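Local coordinates for mandelate racemase / muconate lactonizing enzyme family protein (PDB 4DXK) that probably acts as a metal-dependent lyase or racemase of the enolase superfamily, at residues M1-E7 and V20-E26; P58-L64 and L91-F95; A180-Q186 and M220-P225. The contacts are given in a common frame with arbitrary orientation. Where two conformers were deposited one is given. Numbering follows the deposited sequence.

Interaction 1. Residues M1-E7 and V20-E26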
loop_
_atom_site.group_PDB
_atom_site.type_symbol
_atom_site.label_atom_id
_atom_site.label_comp_id
_atom_site.label_asym_id
_atom_site.label_seq_id
_atom_site.Cartn_x
_atom_site.Cartn_y
_atom_site.Cartn_z
ATOM N N MET A 1 -36.638 -22.497 29.213
ATOM C CA MET A 1 -35.916 -23.291 30.204
ATOM C C MET A 1 -34.723 -22.511 30.742
ATOM O O MET A 1 -34.374 -21.449 30.216
ATOM C CB MET A 1 -35.521 -24.663 29.639
ATOM C CG MET A 1 -34.217 -24.704 28.859
ATOM S SD MET A 1 -33.981 -26.235 27.910
ATOM C CE MET A 1 -34.852 -25.818 26.406
ATOM N N LYS A 2 -34.137 -23.023 31.821
ATOM C CA LYS A 2 -33.005 -22.394 32.487
ATOM C C LYS A 2 -31.947 -23.427 32.820
ATOM O O LYS A 2 -32.259 -24.574 33.148
ATOM C CB LYS A 2 -33.455 -21.724 33.789
ATOM C CG LYS A 2 -34.433 -20.575 33.609
ATOM C CD LYS A 2 -34.860 -20.006 34.954
ATOM C CE LYS A 2 -35.654 -18.715 34.782
ATOM N NZ LYS A 2 -36.104 -18.154 36.089
ATOM N N ILE A 3 -30.693 -22.997 32.758
ATOM C CA ILE A 3 -29.568 -23.817 33.178
ATOM C C ILE A 3 -29.610 -23.969 34.695
ATOM O O ILE A 3 -29.763 -22.983 35.426
ATOM C CB ILE A 3 -28.241 -23.170 32.752
ATOM C CG1 ILE A 3 -28.147 -23.119 31.221
ATOM C CG2 ILE A 3 -27.057 -23.912 33.363
ATOM C CD1 ILE A 3 -26.999 -22.274 30.698
ATOM N N THR A 4 -29.496 -25.206 35.166
ATOM C CA THR A 4 -29.538 -25.477 36.596
ATOM C C THR A 4 -28.193 -25.913 37.161
ATOM O O THR A 4 -27.899 -25.653 38.329
ATOM C CB THR A 4 -30.552 -26.578 36.911
ATOM O OG1 THR A 4 -30.307 -27.677 36.027
ATOM C CG2 THR A 4 -31.982 -26.066 36.741
ATOM N N LYS A 5 -27.418 -26.663 36.382
ATOM C CA LYS A 5 -26.137 -27.186 36.865
ATOM C C LYS A 5 -25.103 -27.218 35.756
ATOM O O LYS A 5 -25.436 -27.439 34.593
ATOM C CB LYS A 5 -26.283 -28.617 37.395
ATOM C CG LYS A 5 -27.366 -28.832 38.423
ATOM C CD LYS A 5 -27.606 -30.315 38.664
ATOM C CE LYS A 5 -26.316 -31.045 39.002
ATOM N NZ LYS A 5 -26.556 -32.474 39.381
ATOM N N LEU A 6 -23.846 -27.012 36.128
ATOM C CA LEU A 6 -22.725 -27.273 35.237
ATOM C C LEU A 6 -21.924 -28.413 35.812
ATOM O O LEU A 6 -21.511 -28.375 36.980
ATOM C CB LEU A 6 -21.798 -26.069 35.104
ATOM C CG LEU A 6 -22.267 -24.817 34.387
ATOM C CD1 LEU A 6 -21.054 -23.945 34.040
ATOM C CD2 LEU A 6 -23.087 -25.163 33.146
ATOM N N GLU A 7 -21.694 -29.429 34.996
ATOM C CA GLU A 7 -20.972 -30.618 35.417
ATOM C C GLU A 7 -19.746 -30.763 34.527
ATOM O O GLU A 7 -19.844 -30.634 33.304
ATOM C CB GLU A 7 -21.881 -31.843 35.288
ATOM C CG GLU A 7 -21.181 -33.174 35.504
ATOM C CD GLU A 7 -22.103 -34.360 35.281
ATOM O OE1 GLU A 7 -23.231 -34.177 34.771
ATOM O OE2 GLU A 7 -21.700 -35.490 35.615
ATOM N N VAL A 20 -18.012 -31.099 29.365
ATOM C CA VAL A 20 -18.828 -30.139 30.091
ATOM C C VAL A 20 -20.275 -30.485 29.803
ATOM O O VAL A 20 -20.689 -30.552 28.636
ATOM C CB VAL A 20 -18.528 -28.700 29.623
ATOM C CG1 VAL A 20 -19.480 -27.697 30.280
ATOM C CG2 VAL A 20 -17.083 -28.333 29.910
ATOM N N LEU A 21 -21.043 -30.719 30.858
ATOM C CA LEU A 21 -22.456 -31.072 30.729
ATOM C C LEU A 21 -23.297 -29.957 31.323
ATOM O O LEU A 21 -23.097 -29.549 32.474
ATOM C CB LEU A 21 -22.770 -32.409 31.403
ATOM C CG LEU A 21 -22.288 -33.656 30.656
ATOM C CD1 LEU A 21 -20.799 -33.880 30.839
ATOM C CD2 LEU A 21 -23.068 -34.885 31.089
ATOM N N VAL A 22 -24.214 -29.440 30.521
ATOM C CA VAL A 22 -25.057 -28.327 30.925
ATOM C C VAL A 22 -26.457 -28.870 31.200
ATOM O O VAL A 22 -27.163 -29.308 30.282
ATOM C CB VAL A 22 -25.098 -27.241 29.830
ATOM C CG1 VAL A 22 -26.010 -26.100 30.252
ATOM C CG2 VAL A 22 -23.697 -26.711 29.549
ATOM N N HIS A 23 -26.839 -28.882 32.474
ATOM C CA HIS A 23 -28.138 -29.403 32.881
ATOM C C HIS A 23 -29.157 -28.267 32.906
ATOM O O HIS A 23 -28.803 -27.114 33.179
ATOM C CB HIS A 23 -28.048 -30.026 34.271
ATOM C CG HIS A 23 -27.104 -31.180 34.360
ATOM N ND1 HIS A 23 -27.536 -32.479 34.501
ATOM C CD2 HIS A 23 -25.752 -31.233 34.341
ATOM C CE1 HIS A 23 -26.489 -33.286 34.562
ATOM N NE2 HIS A 23 -25.395 -32.553 34.468
ATOM N N THR A 24 -30.415 -28.597 32.628
ATOM C CA THR A 24 -31.492 -27.614 32.603
ATOM C C THR A 24 -32.672 -28.058 33.451
ATOM O O THR A 24 -32.818 -29.241 33.783
ATOM C CB THR A 24 -31.998 -27.362 31.158
ATOM O OG1 THR A 24 -32.547 -28.572 30.611
ATOM C CG2 THR A 24 -30.864 -26.868 30.262
ATOM N N ASP A 25 -33.544 -27.109 33.771
ATOM C CA ASP A 25 -34.728 -27.442 34.548
ATOM C C ASP A 25 -35.720 -28.323 33.789
ATOM O O ASP A 25 -36.599 -28.936 34.399
ATOM C CB ASP A 25 -35.404 -26.201 35.158
ATOM C CG ASP A 25 -35.712 -25.109 34.145
ATOM O OD1 ASP A 25 -35.617 -25.327 32.919
ATOM O OD2 ASP A 25 -36.080 -24.006 34.608
ATOM N N GLU A 26 -35.563 -28.408 32.474
ATOM C CA GLU A 26 -36.410 -29.259 31.646
ATOM C C GLU A 26 -35.838 -30.680 31.557
ATOM O O GLU A 26 -36.455 -31.575 30.976
ATOM C CB GLU A 26 -36.547 -28.644 30.249
ATOM C CG GLU A 26 -37.594 -29.293 29.353
ATOM C CD GLU A 26 -38.050 -28.376 28.235
ATOM O OE1 GLU A 26 -38.393 -28.886 27.148
ATOM O OE2 GLU A 26 -38.077 -27.147 28.452
#
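His23 and Glu7 have the largest areas covered here, and they meet on one face of an antiparallel strand pair. His23 NE2 donates to Glu7 OE1 at 2.7 Å, a His-carboxylate hydrogen bond lying near the plane of the imidazole; Glu7 OE2 forms a salt bridge with Arg392 of the neighbouring strand 390-396, so both carboxylate oxygens are engaged. The backbone sets this up. Glu7 and Leu21 form a hydrogen-bonded pair, Glu7 N to Leu21 O at 2.9 Å and Leu21 N to Glu7 O at 2.7 Å; Leu21 is two residues before His23, so Glu7 and His23 share a face and meet diagonally. His23 itself faces two residues: Thr4 N donates to His23 O (2.8 Å), while His23 N donates to Lys5 O (2.9 Å). On the other face, branched aliphatic side chains suit a buried layer: Leu6 CD2 lies 4.0 Å from Val22 CG2, Leu6 packing on helix 38-53 and Val22 on helix 79-99. Past the strand ends, Lys2 N donates to Asp25 OD1 (3.0 Å) and Asp25 N to Lys2 O (2.9 Å). With Thr4 and Lys5 both opposite His23, this is a classic beta bulge in the first hairpin of the enolase-superfamily N-terminal domain.

Interaction 2. Residues P58-L64 and L91-F95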
loop_
_atom_site.group_PDB
_atom_site.type_symbol
_atom_site.label_atom_id
_atom_site.label_comp_id
_atom_site.label_asym_id
_atom_site.label_seq_id
_atom_site.Cartn_x
_atom_site.Cartn_y
_atom_site.Cartn_z
ATOM N N PRO A 58 -30.578 -21.186 28.153
ATOM C CA PRO A 58 -29.515 -21.716 27.290
ATOM C C PRO A 58 -29.768 -21.470 25.805
ATOM O O PRO A 58 -28.824 -21.597 25.025
ATOM C CB PRO A 58 -29.558 -23.220 27.588
ATOM C CG PRO A 58 -31.020 -23.468 27.935
ATOM C CD PRO A 58 -31.411 -22.257 28.737
ATOM N N LEU A 59 -31.002 -21.152 25.419
ATOM C CA LEU A 59 -31.314 -20.949 24.004
ATOM C C LEU A 59 -30.802 -19.616 23.453
ATOM O O LEU A 59 -30.789 -19.421 22.234
ATOM C CB LEU A 59 -32.819 -21.070 23.742
ATOM C CG LEU A 59 -33.476 -22.418 24.031
ATOM C CD1 LEU A 59 -34.953 -22.389 23.637
ATOM C CD2 LEU A 59 -32.743 -23.528 23.312
ATOM N N GLN A 60 -30.414 -18.687 24.326
ATOM C CA GLN A 60 -29.831 -17.421 23.861
ATOM C C GLN A 60 -28.353 -17.633 23.573
ATOM O O GLN A 60 -27.485 -17.136 24.292
ATOM C CB GLN A 60 -30.033 -16.327 24.907
ATOM C CG GLN A 60 -31.504 -16.008 25.184
ATOM C CD GLN A 60 -31.666 -14.939 26.227
ATOM O OE1 GLN A 60 -31.437 -15.177 27.410
ATOM N NE2 GLN A 60 -32.033 -13.738 25.801
ATOM N N ILE A 61 -28.063 -18.417 22.537
ATOM C CA ILE A 61 -26.707 -18.915 22.310
ATOM C C ILE A 61 -25.720 -17.805 21.963
ATOM O O ILE A 61 -24.652 -17.698 22.567
ATOM C CB ILE A 61 -26.676 -20.038 21.249
ATOM C CG1 ILE A 61 -27.537 -21.219 21.709
ATOM C CG2 ILE A 61 -25.239 -20.495 20.980
ATOM C CD1 ILE A 61 -27.476 -22.430 20.779
ATOM N N ASP A 62 -26.079 -16.968 20.997
ATOM C CA ASP A 62 -25.210 -15.860 20.612
ATOM C C ASP A 62 -24.958 -14.924 21.789
ATOM O O ASP A 62 -23.839 -14.435 21.977
ATOM C CB ASP A 62 -25.812 -15.083 19.440
ATOM C CG ASP A 62 -25.619 -15.795 18.120
ATOM O OD1 ASP A 62 -24.510 -16.315 17.864
ATOM O OD2 ASP A 62 -26.580 -15.842 17.328
ATOM N N LEU A 63 -25.985 -14.687 22.598
ATOM C CA LEU A 63 -25.838 -13.810 23.754
ATOM C C LEU A 63 -24.904 -14.414 24.810
ATOM O O LEU A 63 -24.032 -13.727 25.351
ATOM C CB LEU A 63 -27.202 -13.509 24.376
ATOM C CG LEU A 63 -27.189 -12.593 25.599
ATOM C CD1 LEU A 63 -26.647 -11.216 25.234
ATOM C CD2 LEU A 63 -28.579 -12.498 26.215
ATOM N N LEU A 64 -25.075 -15.698 25.103
ATOM C CA LEU A 64 -24.210 -16.366 26.073
ATOM C C LEU A 64 -22.761 -16.394 25.592
ATOM O O LEU A 64 -21.847 -16.221 26.402
ATOM C CB LEU A 64 -24.719 -17.775 26.391
ATOM C CG LEU A 64 -25.889 -17.803 27.380
ATOM C CD1 LEU A 64 -26.622 -19.146 27.364
ATOM C CD2 LEU A 64 -25.404 -17.483 28.799
ATOM N N LEU A 91 -24.513 -26.059 24.471
ATOM C CA LEU A 91 -25.719 -25.286 24.166
ATOM C C LEU A 91 -26.339 -25.694 22.838
ATOM O O LEU A 91 -27.556 -25.794 22.719
ATOM C CB LEU A 91 -25.455 -23.778 24.159
ATOM C CG LEU A 91 -24.978 -23.154 25.466
ATOM C CD1 LEU A 91 -24.833 -21.651 25.272
ATOM C CD2 LEU A 91 -25.918 -23.482 26.623
ATOM N N TRP A 92 -25.502 -25.937 21.832
ATOM C CA TRP A 92 -26.033 -26.387 20.550
ATOM C C TRP A 92 -26.712 -27.761 20.673
ATOM O O TRP A 92 -27.731 -28.021 20.034
ATOM C CB TRP A 92 -24.931 -26.362 19.477
ATOM C CG TRP A 92 -24.683 -24.978 18.969
ATOM C CD1 TRP A 92 -23.728 -24.101 19.394
ATOM C CD2 TRP A 92 -25.448 -24.296 17.978
ATOM N NE1 TRP A 92 -23.842 -22.917 18.707
ATOM C CE2 TRP A 92 -24.899 -23.009 17.840
ATOM C CE3 TRP A 92 -26.556 -24.647 17.196
ATOM C CZ2 TRP A 92 -25.417 -22.072 16.949
ATOM C CZ3 TRP A 92 -27.068 -23.716 16.315
ATOM C CH2 TRP A 92 -26.495 -22.443 16.192
ATOM N N ASP A 93 -26.142 -28.635 21.499
ATOM C CA ASP A 93 -26.747 -29.935 21.790
ATOM C C ASP A 93 -28.123 -29.753 22.454
ATOM O O ASP A 93 -29.092 -30.381 22.035
ATOM C CB ASP A 93 -25.788 -30.728 22.682
ATOM C CG ASP A 93 -26.147 -32.197 22.805
ATOM O OD1 ASP A 93 -26.650 -32.817 21.833
ATOM O OD2 ASP A 93 -25.892 -32.728 23.910
ATOM N N ILE A 94 -28.219 -28.875 23.454
ATOM C CA ILE A 94 -29.514 -28.571 24.076
ATOM C C ILE A 94 -30.518 -28.041 23.051
ATOM O O ILE A 94 -31.662 -28.474 23.025
ATOM C CB ILE A 94 -29.358 -27.541 25.218
ATOM C CG1 ILE A 94 -28.703 -28.194 26.431
ATOM C CG2 ILE A 94 -30.698 -26.921 25.609
ATOM C CD1 ILE A 94 -28.142 -27.207 27.419
ATOM N N PHE A 95 -30.088 -27.098 22.215
ATOM C CA PHE A 95 -30.965 -26.478 21.227
ATOM C C PHE A 95 -31.493 -27.559 20.267
ATOM O O PHE A 95 -32.689 -27.599 19.960
ATOM C CB PHE A 95 -30.154 -25.383 20.516
ATOM C CG PHE A 95 -30.922 -24.532 19.517
ATOM C CD1 PHE A 95 -32.304 -24.472 19.491
ATOM C CD2 PHE A 95 -30.206 -23.762 18.607
ATOM C CE1 PHE A 95 -32.955 -23.665 18.554
ATOM C CE2 PHE A 95 -30.852 -22.966 17.674
ATOM C CZ PHE A 95 -32.222 -22.916 17.658
HETATM O O HOH W 1 -29.438 -24.060 23.917
#
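The chain turns into helix 61-68 beside the C-terminal half of helix 79-99, with the CA atoms of Pro58 and Leu91 6.1 Å apart and those of Leu59 and Phe95 6.2 Å apart. Gln60, the centre of an inverse gamma turn, occupies the N-cap position, and its carbonyl O accepts from Leu64 N at 2.9 Å in the first helical turn. A water joins the two backbones, donating to Leu91 O at 2.8 Å and, weakly, to Pro58 O at 2.8 Å. Ile61 has the most surface covered: its long arm carries CD1 to 4.0 Å from the centroid of the five-membered ring of Trp92, a CH-pi contact over the face, and to 3.7 Å from Phe95 CD2, while its branch methyl CG2 lies 3.6 Å from Trp92 NE1. Both helices belong to the helical part of the N-terminal capping domain of the enolase superfamily, and Trp92 reaches the barrel domain, where NE1 hydrogen-bonds to Ser299 of helix 297-310. Leu91 meets both Leu64 (CD1 to CD1, 3.7 Å) and Pro58 (CD2 to CB, 3.8 Å); the apolar proline ring also offers carbon surface to Ile94, Pro58 CG to Ile94 CG2 at 4.2 Å. Leu59 CD2 touches Phe95 CD1 at 4.0 Å, beside Gln105 of a second subunit.

Interaction 3. Residues A180-Q186 and M220-P225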
loop_
_atom_site.group_PDB
_atom_site.type_symbol
_atom_site.label_atom_id
_atom_site.label_comp_id
_atom_site.label_asym_id
_atom_site.label_seq_id
_atom_site.Cartn_x
_atom_site.Cartn_y
_atom_site.Cartn_z
ATOM N N ALA A 180 12.751 -30.236 13.719
ATOM C CA ALA A 180 12.428 -28.971 14.369
ATOM C C ALA A 180 12.856 -28.984 15.831
ATOM O O ALA A 180 13.422 -28.012 16.328
ATOM C CB ALA A 180 10.947 -28.671 14.260
ATOM N N GLU A 181 12.570 -30.081 16.524
ATOM C CA GLU A 181 12.907 -30.183 17.936
ATOM C C GLU A 181 14.408 -30.017 18.170
ATOM O O GLU A 181 14.827 -29.428 19.170
ATOM C CB GLU A 181 12.400 -31.509 18.507
ATOM C CG GLU A 181 10.889 -31.540 18.682
ATOM C CD GLU A 181 10.289 -32.933 18.560
ATOM O OE1 GLU A 181 11.054 -33.912 18.442
ATOM O OE2 GLU A 181 9.044 -33.042 18.576
ATOM N N LYS A 182 15.219 -30.540 17.255
ATOM C CA LYS A 182 16.675 -30.471 17.387
ATOM C C LYS A 182 17.216 -29.046 17.490
ATOM O O LYS A 182 18.185 -28.790 18.207
ATOM C CB LYS A 182 17.359 -31.170 16.213
ATOM C CG LYS A 182 17.221 -32.676 16.195
ATOM C CD LYS A 182 17.765 -33.264 14.900
ATOM C CE LYS A 182 19.125 -32.685 14.550
ATOM N NZ LYS A 182 19.890 -33.572 13.622
ATOM N N THR A 183 16.602 -28.122 16.760
ATOM C CA THR A 183 17.122 -26.758 16.677
ATOM C C THR A 183 16.113 -25.703 17.136
ATOM O O THR A 183 16.298 -24.509 16.883
ATOM C CB THR A 183 17.520 -26.420 15.226
ATOM O OG1 THR A 183 16.343 -26.448 14.405
ATOM C CG2 THR A 183 18.555 -27.424 14.687
ATOM N N ARG A 184 15.048 -26.146 17.800
ATOM C CA ARG A 184 13.932 -25.271 18.164
ATOM C C ARG A 184 13.409 -24.519 16.930
ATOM O O ARG A 184 13.012 -23.351 17.026
ATOM C CB ARG A 184 14.312 -24.292 19.294
ATOM C CG ARG A 184 14.962 -24.920 20.540
ATOM C CD ARG A 184 14.079 -25.936 21.264
ATOM N NE ARG A 184 12.882 -25.358 21.887
ATOM C CZ ARG A 184 12.827 -24.849 23.119
ATOM N NH1 ARG A 184 11.680 -24.365 23.582
ATOM N NH2 ARG A 184 13.909 -24.812 23.892
ATOM N N GLY A 185 13.420 -25.186 15.773
ATOM C CA GLY A 185 12.893 -24.601 14.558
ATOM C C GLY A 185 13.694 -23.476 13.928
ATOM O O GLY A 185 13.187 -22.803 13.031
ATOM N N GLN A 186 14.944 -23.280 14.345
ATOM C CA GLN A 186 15.738 -22.188 13.781
ATOM C C GLN A 186 16.446 -22.582 12.494
ATOM O O GLN A 186 16.817 -21.719 11.692
ATOM C CB GLN A 186 16.771 -21.668 14.785
ATOM C CG GLN A 186 16.174 -20.889 15.967
ATOM C CD GLN A 186 15.657 -19.462 15.624
ATOM O OE1 GLN A 186 15.991 -18.869 14.582
ATOM N NE2 GLN A 186 14.844 -18.914 16.521
ATOM N N MET A 220 6.174 -25.344 14.406
ATOM C CA MET A 220 7.467 -25.560 15.050
ATOM C C MET A 220 8.654 -24.827 14.423
ATOM O O MET A 220 9.749 -24.854 14.978
ATOM C CB MET A 220 7.761 -27.056 15.144
ATOM C CG MET A 220 6.664 -27.822 15.871
ATOM S SD MET A 220 7.004 -29.577 16.063
ATOM C CE MET A 220 8.456 -29.509 17.099
ATOM N N TRP A 221 8.444 -24.156 13.295
ATOM C CA TRP A 221 9.544 -23.533 12.554
ATOM C C TRP A 221 9.505 -22.016 12.560
ATOM O O TRP A 221 8.430 -21.409 12.549
ATOM C CB TRP A 221 9.524 -24.022 11.102
ATOM C CG TRP A 221 9.804 -25.476 11.009
ATOM C CD1 TRP A 221 8.897 -26.489 10.924
ATOM C CD2 TRP A 221 11.090 -26.088 11.045
ATOM N NE1 TRP A 221 9.546 -27.709 10.883
ATOM C CE2 TRP A 221 10.897 -27.482 10.968
ATOM C CE3 TRP A 221 12.393 -25.593 11.153
ATOM C CZ2 TRP A 221 11.961 -28.381 10.968
ATOM C CZ3 TRP A 221 13.441 -26.485 11.160
ATOM C CH2 TRP A 221 13.221 -27.864 11.073
ATOM N N GLN A 222 10.691 -21.407 12.559
ATOM C CA GLN A 222 10.837 -19.993 12.253
ATOM C C GLN A 222 10.673 -19.765 10.745
ATOM O O GLN A 222 10.609 -20.720 9.969
ATOM C CB GLN A 222 12.175 -19.459 12.772
ATOM C CG GLN A 222 12.332 -19.613 14.281
ATOM C CD GLN A 222 11.278 -18.841 15.033
ATOM O OE1 GLN A 222 11.159 -17.627 14.877
ATOM N NE2 GLN A 222 10.486 -19.538 15.836
ATOM N N LEU A 223 10.602 -18.506 10.325
ATOM C CA LEU A 223 10.205 -18.187 8.950
ATOM C C LEU A 223 11.165 -18.694 7.887
ATOM O O LEU A 223 10.732 -19.267 6.881
ATOM C CB LEU A 223 9.991 -16.686 8.779
ATOM C CG LEU A 223 9.607 -16.255 7.361
ATOM C CD1 LEU A 223 8.253 -16.815 6.957
ATOM C CD2 LEU A 223 9.607 -14.738 7.247
ATOM N N LEU A 224 12.455 -18.467 8.087
ATOM C CA LEU A 224 13.414 -18.842 7.049
ATOM C C LEU A 224 13.488 -20.357 6.779
ATOM O O LEU A 224 13.364 -20.779 5.636
ATOM C CB LEU A 224 14.796 -18.231 7.295
ATOM C CG LEU A 224 14.822 -16.703 7.394
ATOM C CD1 LEU A 224 16.259 -16.246 7.569
ATOM C CD2 LEU A 224 14.191 -16.035 6.179
ATOM N N PRO A 225 13.667 -21.188 7.826
ATOM C CA PRO A 225 13.659 -22.622 7.517
ATOM C C PRO A 225 12.278 -23.103 7.041
ATOM O O PRO A 225 12.212 -24.040 6.239
ATOM C CB PRO A 225 14.061 -23.277 8.845
ATOM C CG PRO A 225 13.719 -22.259 9.893
ATOM C CD PRO A 225 14.022 -20.939 9.234
HETATM O O HOH W 2 10.589 -22.314 16.173
HETATM O O HOH W 3 13.528 -16.297 15.690
#
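Ala180, in the last turns of helix 177-183, points its methyl at the indole of Trp221: CB lies 3.8 Å from the centroid of the six-membered ring, over its face, and 3.7 Å from Met220 CB. A side chain this small lets the helix come close to the ring. Glu181 adds the aliphatic part of its chain, CG 3.5 Å from Met220 CE. The helix then ends in a Schellman motif: Arg184 takes a positive phi and Gly185 N bonds back to Ala180 O at 2.9 Å. The guanidinium of Arg184 pairs with Asp67 of a third subunit, while Arg184 O and Met220 O each accept a hydrogen bond from a water that in turn accepts from Gln222 NE2. Gly185 is pressed against the other segment, its CA 3.2 Å from Met220 O; a CB would clash with that oxygen, and its positive phi also favours glycine. Gly185 O accepts from Gln222 N at 2.9 Å, just before helix 223-232, and touches Pro225 CG at 3.2 Å. Gln186 NE2 shares a second water with Gln222 OE1, two amides well suited to such bridging. The contact joins neighbouring connections that follow strands 170-173 and 212-216, on the C-terminal rim of the enolase-superfamily beta/alpha-barrel.

In the fold
Interactions 1 and 2 are neighbours in the N-terminal domain, with centres 11 Å apart and direct contact: Pro58 CB packs on Ile3 CG1 at 3.9 Å, and Ile94 CD1 lies 4.0 Å from Thr24 CG2, so the hairpin packs directly against the turn at Pro58 and against helix 79-99. Interaction 3 belongs to the barrel on the opposite side of the chain's centre, its centre 46 Å from that of interaction 1 and 42 Å from that of interaction 2. There the side chain of Met220 is about 10 Å from a bound sodium ion; Glu216, Glu242 and Glu268 form a sodium site in the barrel. Interactions 2 and 3 both reach other subunits of the eight-chain assembly.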